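Local coordinates for conserved hypothetical protein (PDB 2AP3), which is of unknown function but belongs to a family of putative cell-wall binding lipoproteins and folds as a long bundle of helices, at residues D26-D31 with K90-D95; D119-E124 with L185-K190. All coordinates share one frame; numbering follows the deposited sequence.

Contact 1. Residues D26-D31 with K90-D95; sequences DKIKDD and KKSEQD
Ile28 carries this contact almost alone, its two branches dividing the work between Ser92 and Asp95. Its chi1 of -69° sets CG1 beside the backbone N and leaves CG2 anti to it, and Ile28 CG2 lies 3.1 Å from Ser92 OG, a close approach for a methyl group and a hydroxyl. The other branch runs toward Asp95: Ile28 CG1 is 3.7 Å from Asp95 CB, and Ile28 CD1 ends 3.5 Å from the backbone Asp95 O. No hydrogen bond joins the two segments. Segment 26-31 lies on helix 10-30 and segment 90-95 on helix 61-96, two members of an elongated helical bundle; the CA atoms nearest each other across the segments are those of Ile28 and Ser92, 5.9 Å apart. The hydroxyl of Ser92 is buried but hydrogen-bonded to Glu32 OE2 and Tyr126 OH, and Tyr126, on helix 109-150, also touches Ile28. Lys27 NZ bridges to Asp31 OD2 at 2.7 Å, meeting the syn side 17° out of the carboxylate plane. Asp31 OD1 stays 4.7 Å from Asp95 OD2, like charges probably offset mainly by the Lys27 bridge, with Lys91 NZ, 5.0 Å from Asp31 OD1, perhaps adding to it.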
# COMPACT_ATOMS: atom_id res chain seq x y z
N ASP A 26 -15.17 7.13 5.47
CA ASP A 26 -15.42 5.69 5.44
C ASP A 26 -15.85 5.16 4.07
O ASP A 26 -15.54 4.01 3.74
CB ASP A 26 -16.40 5.26 6.55
CG ASP A 26 -15.68 4.86 7.84
OD1 ASP A 26 -16.35 4.77 8.88
OD2 ASP A 26 -14.44 4.63 7.80
N LYS A 27 -16.53 5.99 3.28
CA LYS A 27 -16.90 5.63 1.91
C LYS A 27 -15.63 5.45 1.08
O LYS A 27 -15.50 4.50 0.32
CB LYS A 27 -17.78 6.71 1.27
CG LYS A 27 -18.25 6.40 -0.15
CD LYS A 27 -19.48 5.50 -0.14
CE LYS A 27 -19.75 4.89 -1.50
NZ LYS A 27 -18.90 3.69 -1.74
N ILE A 28 -14.70 6.37 1.26
CA ILE A 28 -13.41 6.30 0.60
C ILE A 28 -12.64 5.04 1.03
O ILE A 28 -12.02 4.37 0.20
CB ILE A 28 -12.59 7.58 0.86
CG1 ILE A 28 -13.23 8.76 0.14
CG2 ILE A 28 -11.16 7.42 0.38
CD1 ILE A 28 -12.73 10.12 0.59
N LYS A 29 -12.72 4.70 2.31
CA LYS A 29 -12.01 3.54 2.83
C LYS A 29 -12.63 2.26 2.28
O LYS A 29 -11.91 1.31 1.93
CB LYS A 29 -12.00 3.54 4.36
CG LYS A 29 -10.98 2.60 4.98
CD LYS A 29 -10.95 2.75 6.49
CE LYS A 29 -10.35 1.53 7.17
NZ LYS A 29 -11.17 0.31 6.92
N ASP A 30 -13.97 2.24 2.19
CA ASP A 30 -14.71 1.13 1.56
C ASP A 30 -14.25 0.88 0.13
O ASP A 30 -14.01 -0.26 -0.25
CB ASP A 30 -16.22 1.41 1.57
CG ASP A 30 -16.82 1.41 2.97
OD1 ASP A 30 -16.15 0.94 3.92
OD2 ASP A 30 -17.97 1.89 3.12
N ASP A 31 -14.13 1.96 -0.64
CA ASP A 31 -13.78 1.90 -2.05
C ASP A 31 -12.34 1.42 -2.31
O ASP A 31 -11.95 1.21 -3.47
CB ASP A 31 -14.03 3.27 -2.73
CG ASP A 31 -15.52 3.64 -2.77
OD1 ASP A 31 -15.83 4.78 -3.19
OD2 ASP A 31 -16.39 2.81 -2.40
N LYS A 90 -4.48 6.40 -5.62
CA LYS A 90 -4.64 7.65 -6.37
C LYS A 90 -6.10 8.09 -6.34
O LYS A 90 -6.39 9.27 -6.09
CB LYS A 90 -4.11 7.53 -7.80
CG LYS A 90 -4.22 8.81 -8.62
CD LYS A 90 -3.32 8.77 -9.85
CE LYS A 90 -3.79 9.72 -10.96
NZ LYS A 90 -3.60 11.17 -10.64
N LYS A 91 -7.01 7.14 -6.56
CA LYS A 91 -8.46 7.42 -6.59
C LYS A 91 -8.93 7.89 -5.22
O LYS A 91 -9.66 8.87 -5.10
CB LYS A 91 -9.23 6.18 -7.05
CG LYS A 91 -10.76 6.28 -7.01
CD LYS A 91 -11.38 4.94 -7.41
CE LYS A 91 -12.80 4.76 -6.89
NZ LYS A 91 -13.78 5.57 -7.64
N SER A 92 -8.47 7.19 -4.18
CA SER A 92 -8.80 7.49 -2.80
C SER A 92 -8.37 8.91 -2.42
O SER A 92 -9.15 9.68 -1.82
CB SER A 92 -8.15 6.43 -1.90
OG SER A 92 -8.33 6.71 -0.53
N GLU A 93 -7.14 9.27 -2.77
CA GLU A 93 -6.62 10.60 -2.45
C GLU A 93 -7.40 11.69 -3.18
O GLU A 93 -7.68 12.74 -2.60
CB GLU A 93 -5.12 10.73 -2.76
CG GLU A 93 -4.50 11.97 -2.11
CD GLU A 93 -3.15 12.35 -2.69
OE1 GLU A 93 -2.90 13.56 -2.86
OE2 GLU A 93 -2.35 11.44 -2.96
N GLN A 94 -7.77 11.43 -4.43
CA GLN A 94 -8.58 12.37 -5.22
C GLN A 94 -9.94 12.63 -4.56
O GLN A 94 -10.42 13.77 -4.55
CB GLN A 94 -8.77 11.89 -6.66
CG GLN A 94 -7.56 12.15 -7.55
CD GLN A 94 -7.77 11.75 -9.01
OE1 GLN A 94 -6.99 10.97 -9.57
NE2 GLN A 94 -8.82 12.29 -9.63
N ASP A 95 -10.54 11.57 -4.02
CA ASP A 95 -11.83 11.67 -3.34
C ASP A 95 -11.68 12.31 -1.96
O ASP A 95 -12.60 12.97 -1.47
CB ASP A 95 -12.48 10.29 -3.20
CG ASP A 95 -12.98 9.73 -4.52
OD1 ASP A 95 -13.00 10.47 -5.53
OD2 ASP A 95 -13.35 8.54 -4.55

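Contact 2. Residues D119-E124 with L185-K190; sequences DDVLKE and LNKVQK. Unlike the reference sequence in segment 185-190: Gln189 (reference Gly).
Val121 and Val188 share one rotamer (chi1 179° and 167°), yet present different methyls: CG1 of Val121, anti to its backbone N, meets CG2 of Val188, anti to its carbonyl carbon, with 3.7 Å between Val121 CG1 and Val188 CG2. The setting is an antiparallel helix pair of the bundle, helix 109-150 against helix 157-195. The axes of the short segments approach to 9.3 Å with 167° between their directions, and the closest backbone pair is Val121 with Val188, whose CA atoms are 6.0 Å apart. The two valine side chains slide past each other in opposite directions, and Val121 CG1 also abuts the backbone N of Val188.

Leu122 extends the apolar patch on the inner side. Its side chain crosses that of Val188 at about a right angle, with Leu122 CD2 3.9 Å from Val188 CG1 and slightly farther from Val188 CG2. Tyr21 and Val25 of helix 10-30 and Phe96 of helix 61-96 also pack on Leu122, which places this side of the contact in the core shared by several helices.

On the outer side Lys187 does the covering with its hydrocarbon chain. Extended beyond CG, it runs across Val121 at about a right angle; its CB, CG and CD all lie near Val121 CG1, while CD and CE reach the other methyl. The aliphatic part of Lys187, an exposed residue, thus contributes to burying Val121, which Val184 and Glu191 also touch, and no hydrogen bond or salt bridge across the segments takes part. At the far end of that chain, Lys187 CE lies 3.9 Å from Val121 CG2.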
# COMPACT_ATOMS: atom_id res chain seq x y z
N ASP A 119 -7.38 14.87 9.29
CA ASP A 119 -7.04 15.21 7.90
C ASP A 119 -5.55 15.19 7.63
O ASP A 119 -5.10 14.79 6.56
CB ASP A 119 -7.56 16.59 7.51
CG ASP A 119 -8.97 16.56 7.00
OD1 ASP A 119 -9.48 15.47 6.66
OD2 ASP A 119 -9.58 17.67 6.95
N ASP A 120 -4.77 15.66 8.59
CA ASP A 120 -3.33 15.69 8.43
C ASP A 120 -2.73 14.29 8.45
O ASP A 120 -1.76 14.04 7.75
CB ASP A 120 -2.68 16.56 9.50
CG ASP A 120 -3.01 18.03 9.32
OD1 ASP A 120 -3.33 18.46 8.19
OD2 ASP A 120 -2.92 18.77 10.32
N VAL A 121 -3.31 13.41 9.26
CA VAL A 121 -2.85 12.03 9.34
C VAL A 121 -3.25 11.27 8.08
O VAL A 121 -2.47 10.46 7.59
CB VAL A 121 -3.33 11.33 10.65
CG1 VAL A 121 -2.87 9.86 10.72
CG2 VAL A 121 -2.76 12.08 11.85
N LEU A 122 -4.43 11.58 7.55
CA LEU A 122 -4.83 11.00 6.27
C LEU A 122 -3.91 11.48 5.14
O LEU A 122 -3.51 10.68 4.29
CB LEU A 122 -6.31 11.29 5.97
CG LEU A 122 -7.31 10.46 6.79
CD1 LEU A 122 -8.68 11.14 6.85
CD2 LEU A 122 -7.47 9.05 6.24
N LYS A 123 -3.55 12.76 5.15
CA LYS A 123 -2.51 13.28 4.24
C LYS A 123 -1.19 12.50 4.38
O LYS A 123 -0.57 12.14 3.39
CB LYS A 123 -2.28 14.79 4.46
CG LYS A 123 -3.37 15.64 3.85
CD LYS A 123 -3.56 16.98 4.55
CE LYS A 123 -4.83 17.64 4.04
NZ LYS A 123 -5.16 18.93 4.72
N GLU A 124 -0.78 12.22 5.62
CA GLU A 124 0.46 11.48 5.85
C GLU A 124 0.32 10.04 5.31
O GLU A 124 1.31 9.46 4.81
CB GLU A 124 0.82 11.47 7.34
CG GLU A 124 2.25 10.99 7.61
CD GLU A 124 3.25 11.53 6.59
OE1 GLU A 124 3.49 12.76 6.55
OE2 GLU A 124 3.80 10.73 5.81
N LEU A 185 -1.58 3.77 9.41
CA LEU A 185 -2.94 3.25 9.28
C LEU A 185 -3.55 3.13 10.68
O LEU A 185 -4.74 3.40 10.87
CB LEU A 185 -2.98 1.91 8.55
CG LEU A 185 -2.54 1.90 7.07
CD1 LEU A 185 -2.62 0.48 6.49
CD2 LEU A 185 -3.37 2.91 6.27
N ASN A 186 -2.71 2.77 11.65
CA ASN A 186 -3.14 2.75 13.06
C ASN A 186 -3.42 4.13 13.62
O ASN A 186 -4.42 4.32 14.32
CB ASN A 186 -2.12 2.00 13.92
CG ASN A 186 -2.08 0.52 13.60
OD1 ASN A 186 -3.05 -0.04 13.09
ND2 ASN A 186 -0.95 -0.12 13.89
N LYS A 187 -2.56 5.10 13.31
CA LYS A 187 -2.75 6.46 13.77
C LYS A 187 -4.05 7.05 13.20
O LYS A 187 -4.72 7.84 13.87
CB LYS A 187 -1.55 7.34 13.41
CG LYS A 187 -1.51 8.68 14.14
CD LYS A 187 -0.32 9.51 13.66
CE LYS A 187 -0.21 10.81 14.44
NZ LYS A 187 1.13 11.43 14.24
N VAL A 188 -4.39 6.67 11.96
CA VAL A 188 -5.67 7.10 11.37
C VAL A 188 -6.84 6.71 12.27
O VAL A 188 -7.68 7.55 12.60
CB VAL A 188 -5.85 6.59 9.91
CG1 VAL A 188 -7.30 6.77 9.43
CG2 VAL A 188 -4.91 7.33 8.98
N GLN A 189 -6.87 5.45 12.71
CA GLN A 189 -7.92 5.03 13.63
C GLN A 189 -7.88 5.76 14.98
O GLN A 189 -8.94 6.09 15.52
CB GLN A 189 -7.98 3.52 13.81
CG GLN A 189 -9.08 3.04 14.78
CD GLN A 189 -10.46 3.61 14.45
OE1 GLN A 189 -10.98 4.45 15.19
NE2 GLN A 189 -11.06 3.14 13.35
N LYS A 190 -6.70 6.02 15.53
CA LYS A 190 -6.62 6.76 16.80
C LYS A 190 -7.26 8.16 16.71
O LYS A 190 -7.97 8.59 17.63
CB LYS A 190 -5.18 6.85 17.36
CG LYS A 190 -4.35 8.05 16.87
CD LYS A 190 -3.16 8.33 17.77
CE LYS A 190 -2.62 9.73 17.50
NZ LYS A 190 -1.48 10.09 18.40

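How the contacts relate
Together the two contacts sample four helices of one bundle: contact 1 joins helix 10-30 to helix 61-96, and contact 2 joins helix 109-150 to helix 157-195. Their centres are 14 Å apart and their nearest atoms about 6 Å, so they do not touch directly, but helices 61-96 and 109-150 follow each other in the chain, and each contact has a residue from the other pair of helices against it. Contact 2 is the more buried, with three of its four touching residues enclosed, and is made by apolar side chains and the aliphatic part of a lysine. Contact 1 is partly buried and mixes one isoleucine with a hydroxyl, a backbone carbonyl and nearby charged groups. The buried areas are similar, 218 and 202 Å².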